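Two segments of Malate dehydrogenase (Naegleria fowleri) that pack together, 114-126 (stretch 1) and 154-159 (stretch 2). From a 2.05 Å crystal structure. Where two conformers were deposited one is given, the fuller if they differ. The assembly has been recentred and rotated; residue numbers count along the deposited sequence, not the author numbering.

Stretch 1 (114-126) LFRIANGEMLGEN
Stretch 2 (154-159) AFPLLE

Phe155, Leu157 and Ala118 carry most of this contact, which buries 383 Å² and has no direct hydrogen bond between the modelled atoms of the two stretches. Stretch 1 ends a helix at Ala118, then leaves helical geometry at Gly120 (phi/psi 88/3); stretch 2 makes a type I turn from Phe155 to Leu158, with Leu158 N donating to Phe155 O at 3.3 Å. In register, Ala118 CA lies 5.5 Å from Leu158 CA. Phe155 (phi/psi -84/119, chi1 -69°, chi2 -73°) lays one ring face over Ala118, whose CB sits 3.6 Å from the ring centroid, 20° off the normal, in a CH-pi contact. At its edge, Phe155 CZ meets Phe115 CD1 at 3.6 Å; the ring planes are inclined at 67°, centroids 5.8 Å apart. Leu157 (-82/-16, chi1 m, chi2 t) sends CD1 to within 3.5 Å of Gly120 CA and 3.4 Å of Glu125 O. Gly120 leaves room for this methyl: an ideal CB there would lie 2.6 Å from Leu157 CD1. One water joins the backbones, donating to Ala118 O (2.8 Å) and accepting from Leu157 N (3.0 Å). Behind the contact, Glu121 N donates to Asn119 OD1 (2.8 Å), and Arg116 NH2 forms a salt bridge with Glu121 OE2 (2.6 Å), which links the last helical turn to the loop that follows.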

ATOM      1  N   LEU A 114      -6.497   0.742  -2.311  1.00 22.34           N
ATOM      2  CA  LEU A 114      -7.330   1.834  -1.822  1.00 20.23           C
ATOM      3  C   LEU A 114      -6.518   2.798  -0.956  1.00 26.76           C
ATOM      4  O   LEU A 114      -6.721   4.018  -1.026  1.00 21.03           O
ATOM      5  CB  LEU A 114      -8.530   1.264  -1.068  1.00 23.82           C
ATOM      6  CG  LEU A 114      -9.470   0.414  -1.941  1.00 26.07           C
ATOM      7  CD1 LEU A 114     -10.556  -0.210  -1.063  1.00 21.16           C
ATOM      8  CD2 LEU A 114     -10.083   1.192  -3.110  1.00 20.43           C
ATOM      9  N   PHE A 115      -5.570   2.274  -0.152  1.00 22.82           N
ATOM     10  CA  PHE A 115      -4.757   3.150   0.689  1.00 21.11           C
ATOM     11  C   PHE A 115      -3.841   4.040  -0.146  1.00 22.88           C
ATOM     12  O   PHE A 115      -3.558   5.175   0.254  1.00 27.10           O
ATOM     13  CB  PHE A 115      -3.925   2.337   1.711  1.00 23.14           C
ATOM     14  CG  PHE A 115      -4.717   1.830   2.898  1.00 21.94           C
ATOM     15  CD1 PHE A 115      -4.667   2.486   4.112  1.00 25.09           C
ATOM     16  CD2 PHE A 115      -5.527   0.704   2.782  1.00 21.83           C
ATOM     17  CE1 PHE A 115      -5.406   2.033   5.198  1.00 31.79           C
ATOM     18  CE2 PHE A 115      -6.268   0.250   3.840  1.00 23.02           C
ATOM     19  CZ  PHE A 115      -6.212   0.916   5.063  1.00 29.46           C
ATOM     20  N   ARG A 116      -3.402   3.572  -1.313  1.00 20.82           N
ATOM     21  CA  ARG A 116      -2.571   4.371  -2.203  1.00 21.75           C
ATOM     22  C   ARG A 116      -3.414   5.240  -3.127  1.00 31.25           C
ATOM     23  O   ARG A 116      -2.869   5.998  -3.941  1.00 32.60           O
ATOM     24  CB  ARG A 116      -1.623   3.459  -3.013  1.00 19.44           C
ATOM     25  CG  ARG A 116      -0.647   2.717  -2.084  1.00 21.51           C
ATOM     26  CD  ARG A 116       0.271   1.767  -2.830  1.00 24.16           C
ATOM     27  NE  ARG A 116       1.229   2.519  -3.628  1.00 22.78           N
ATOM     28  CZ  ARG A 116       2.082   1.970  -4.490  1.00 24.66           C
ATOM     29  NH1 ARG A 116       2.088   0.660  -4.678  1.00 18.43           N
ATOM     30  NH2 ARG A 116       2.915   2.741  -5.166  1.00 18.79           N
ATOM     31  N   ILE A 117      -4.731   5.144  -3.018  1.00 20.25           N
ATOM     32  CA  ILE A 117      -5.607   6.211  -3.484  1.00 21.93           C
ATOM     33  C   ILE A 117      -5.859   7.225  -2.370  1.00 24.46           C
ATOM     34  O   ILE A 117      -5.669   8.433  -2.545  1.00 22.21           O
ATOM     35  CB  ILE A 117      -6.929   5.615  -4.008  1.00 20.51           C
ATOM     36  CG1 ILE A 117      -6.684   4.747  -5.244  1.00 20.35           C
ATOM     37  CG2 ILE A 117      -7.920   6.718  -4.381  1.00 21.08           C
ATOM     38  CD1 ILE A 117      -7.923   3.959  -5.599  1.00 19.76           C
ATOM     39  N   ALA A 118      -6.237   6.737  -1.189  1.00 23.47           N
ATOM     40  CA  ALA A 118      -6.613   7.641  -0.104  1.00 26.30           C
ATOM     41  C   ALA A 118      -5.454   8.527   0.314  1.00 26.53           C
ATOM     42  O   ALA A 118      -5.673   9.648   0.784  1.00 23.94           O
ATOM     43  CB  ALA A 118      -7.135   6.839   1.086  1.00 22.96           C
ATOM     44  N   ASN A 119      -4.214   8.057   0.135  1.00 22.61           N
ATOM     45  CA  ASN A 119      -3.061   8.840   0.563  1.00 23.09           C
ATOM     46  C   ASN A 119      -2.743   9.982  -0.384  1.00 23.30           C
ATOM     47  O   ASN A 119      -1.857  10.786  -0.076  1.00 27.73           O
ATOM     48  CB  ASN A 119      -1.816   7.926   0.736  1.00 29.23           C
ATOM     49  CG  ASN A 119      -1.296   7.348  -0.593  1.00 32.66           C
ATOM     50  OD1 ASN A 119      -1.961   7.463  -1.617  1.00 34.93           O
ATOM     51  ND2 ASN A 119      -0.126   6.676  -0.561  1.00 21.48           N
ATOM     52  N   GLY A 120      -3.461  10.093  -1.500  1.00 22.99           N
ATOM     53  CA  GLY A 120      -3.190  11.105  -2.501  1.00 23.25           C
ATOM     54  C   GLY A 120      -2.177  10.717  -3.571  1.00 25.81           C
ATOM     55  O   GLY A 120      -1.871  11.549  -4.435  1.00 26.61           O
ATOM     56  N   GLU A 121      -1.665   9.481  -3.556  1.00 23.41           N
ATOM     57  CA  GLU A 121      -0.619   9.087  -4.511  1.00 22.59           C
ATOM     58  C   GLU A 121      -1.166   8.949  -5.930  1.00 24.61           C
ATOM     59  O   GLU A 121      -0.526   9.384  -6.894  1.00 24.34           O
ATOM     60  CB  GLU A 121       0.044   7.779  -4.059  1.00 21.27           C
ATOM     61  CG  GLU A 121       1.173   7.266  -4.969  1.00 21.04           C
ATOM     62  CD  GLU A 121       1.740   5.943  -4.470  1.00 28.23           C
ATOM     63  OE1 GLU A 121       1.268   5.478  -3.400  1.00 23.36           O
ATOM     64  OE2 GLU A 121       2.636   5.367  -5.137  1.00 21.20           O
ATOM     65  N   MET A 122      -2.347   8.355  -6.080  1.00 27.26           N
ATOM     66  CA  MET A 122      -2.856   8.103  -7.424  1.00 25.24           C
ATOM     67  C   MET A 122      -3.164   9.394  -8.166  1.00 23.16           C
ATOM     68  O   MET A 122      -2.795   9.539  -9.339  1.00 23.79           O
ATOM     69  CB  MET A 122      -4.094   7.214  -7.366  1.00 19.96           C
ATOM     70  CG  MET A 122      -4.567   6.837  -8.766  1.00 22.88           C
ATOM     71  SD  MET A 122      -5.840   5.580  -8.755  1.00 23.21           S
ATOM     72  CE  MET A 122      -7.287   6.591  -8.461  1.00 23.43           C
ATOM     73  N   LEU A 123      -3.810  10.350  -7.506  1.00 21.99           N
ATOM     74  CA  LEU A 123      -4.311  11.531  -8.199  1.00 24.28           C
ATOM     75  C   LEU A 123      -3.657  12.837  -7.778  1.00 27.31           C
ATOM     76  O   LEU A 123      -3.996  13.882  -8.351  1.00 24.06           O
ATOM     77  CB  LEU A 123      -5.836  11.657  -8.027  1.00 23.45           C
ATOM     78  CG  LEU A 123      -6.681  10.508  -8.590  1.00 24.06           C
ATOM     79  CD1 LEU A 123      -8.194  10.740  -8.424  1.00 22.57           C
ATOM     80  CD2 LEU A 123      -6.318  10.231 -10.057  1.00 21.69           C
ATOM     81  N   GLY A 124      -2.766  12.825  -6.794  1.00 25.63           N
ATOM     82  CA  GLY A 124      -2.092  14.042  -6.387  1.00 24.32           C
ATOM     83  C   GLY A 124      -2.486  14.464  -4.977  1.00 29.59           C
ATOM     84  O   GLY A 124      -3.626  14.269  -4.531  1.00 28.41           O
ATOM     85  N   GLU A 125      -1.531  15.079  -4.271  1.00 25.98           N
ATOM     86  CA  GLU A 125      -1.698  15.388  -2.857  1.00 33.72           C
ATOM     87  C   GLU A 125      -2.728  16.478  -2.595  1.00 39.41           C
ATOM     88  O   GLU A 125      -3.151  16.637  -1.446  1.00 39.39           O
ATOM     89  CB  GLU A 125      -0.355  15.809  -2.252  1.00 35.44           C
ATOM     90  N   ASN A 126      -3.154  17.218  -3.618  1.00 44.61           N
ATOM     91  CA  ASN A 126      -4.137  18.279  -3.444  1.00 48.34           C
ATOM     92  C   ASN A 126      -5.486  17.942  -4.074  1.00 40.27           C
ATOM     93  O   ASN A 126      -6.296  18.842  -4.306  1.00 41.49           O
ATOM     94  CB  ASN A 126      -3.583  19.590  -4.000  1.00 57.88           C
ATOM     95  CG  ASN A 126      -2.426  20.123  -3.168  1.00 67.67           C
ATOM     96  OD1 ASN A 126      -2.536  20.265  -1.947  1.00 70.40           O
ATOM     97  ND2 ASN A 126      -1.302  20.401  -3.825  1.00 68.95           N
ATOM     98  N   ALA A 154      -6.948   7.784   8.692  1.00 27.93           N
ATOM     99  CA  ALA A 154      -7.004   9.204   9.021  1.00 28.88           C
ATOM    100  C   ALA A 154      -6.546  10.053   7.842  1.00 30.01           C
ATOM    101  O   ALA A 154      -5.705  10.944   7.973  1.00 33.85           O
ATOM    102  CB  ALA A 154      -6.171   9.509  10.273  1.00 31.34           C
ATOM    103  N   PHE A 155      -7.083   9.743   6.669  1.00 27.53           N
ATOM    104  CA  PHE A 155      -6.639  10.398   5.451  1.00 29.95           C
ATOM    105  C   PHE A 155      -7.358  11.722   5.260  1.00 29.84           C
ATOM    106  O   PHE A 155      -8.582  11.729   5.093  1.00 31.90           O
ATOM    107  CB  PHE A 155      -6.875   9.516   4.245  1.00 26.29           C
ATOM    108  CG  PHE A 155      -6.005   8.302   4.201  1.00 25.04           C
ATOM    109  CD1 PHE A 155      -4.657   8.417   3.888  1.00 26.96           C
ATOM    110  CD2 PHE A 155      -6.541   7.043   4.415  1.00 27.62           C
ATOM    111  CE1 PHE A 155      -3.834   7.284   3.812  1.00 28.54           C
ATOM    112  CE2 PHE A 155      -5.743   5.912   4.330  1.00 34.09           C
ATOM    113  CZ  PHE A 155      -4.379   6.034   4.035  1.00 32.01           C
ATOM    114  N   PRO A 156      -6.642  12.846   5.225  1.00 28.49           N
ATOM    115  CA  PRO A 156      -7.314  14.132   5.017  1.00 29.46           C
ATOM    116  C   PRO A 156      -8.024  14.220   3.689  1.00 28.94           C
ATOM    117  O   PRO A 156      -9.057  14.895   3.594  1.00 29.69           O
ATOM    118  CB  PRO A 156      -6.155  15.135   5.093  1.00 34.10           C
ATOM    119  CG  PRO A 156      -5.085  14.418   5.884  1.00 31.08           C
ATOM    120  CD  PRO A 156      -5.192  13.013   5.397  1.00 28.48           C
ATOM    121  N   LEU A 157      -7.524  13.529   2.667  1.00 27.76           N
ATOM    122  CA  LEU A 157      -8.076  13.650   1.326  1.00 29.13           C
ATOM    123  C   LEU A 157      -9.317  12.796   1.111  1.00 32.19           C
ATOM    124  O   LEU A 157     -10.043  13.028   0.137  1.00 37.36           O
ATOM    125  CB  LEU A 157      -7.012  13.272   0.284  1.00 26.36           C
ATOM    126  CG  LEU A 157      -5.826  14.238   0.146  1.00 27.18           C
ATOM    127  CD1 LEU A 157      -4.751  13.691  -0.786  1.00 25.86           C
ATOM    128  CD2 LEU A 157      -6.268  15.632  -0.301  1.00 30.60           C
ATOM    129  N   LEU A 158      -9.580  11.821   1.980  1.00 28.04           N
ATOM    130  CA  LEU A 158     -10.682  10.876   1.793  1.00 26.38           C
ATOM    131  C   LEU A 158     -11.956  11.502   2.347  1.00 33.22           C
ATOM    132  O   LEU A 158     -12.227  11.438   3.546  1.00 33.10           O
ATOM    133  CB  LEU A 158     -10.372   9.553   2.469  1.00 25.84           C
ATOM    134  CG  LEU A 158     -11.312   8.402   2.172  1.00 27.66           C
ATOM    135  CD1 LEU A 158     -11.559   8.281   0.664  1.00 26.45           C
ATOM    136  CD2 LEU A 158     -10.652   7.157   2.690  1.00 27.92           C
ATOM    137  N   GLU A 159     -12.747  12.091   1.458  1.00 30.54           N
ATOM    138  CA  GLU A 159     -13.916  12.847   1.886  0.58 28.99           C
ATOM    139  C   GLU A 159     -15.126  11.957   2.135  1.00 31.78           C
ATOM    140  O   GLU A 159     -16.009  12.330   2.917  1.00 30.13           O
ATOM    141  CB  GLU A 159     -14.260  13.914   0.846  0.58 31.52           C
ATOM    142  CG  GLU A 159     -14.435  15.304   1.438  0.58 38.45           C
ATOM    143  CD  GLU A 159     -13.469  16.307   0.840  0.58 43.16           C
ATOM    144  OE1 GLU A 159     -13.704  16.743  -0.308  0.58 42.42           O
ATOM    145  OE2 GLU A 159     -12.464  16.644   1.507  0.58 45.18           O
TER
HETATM  146  O   HOH W   1      -5.160  11.754   2.569  1.00 22.16           O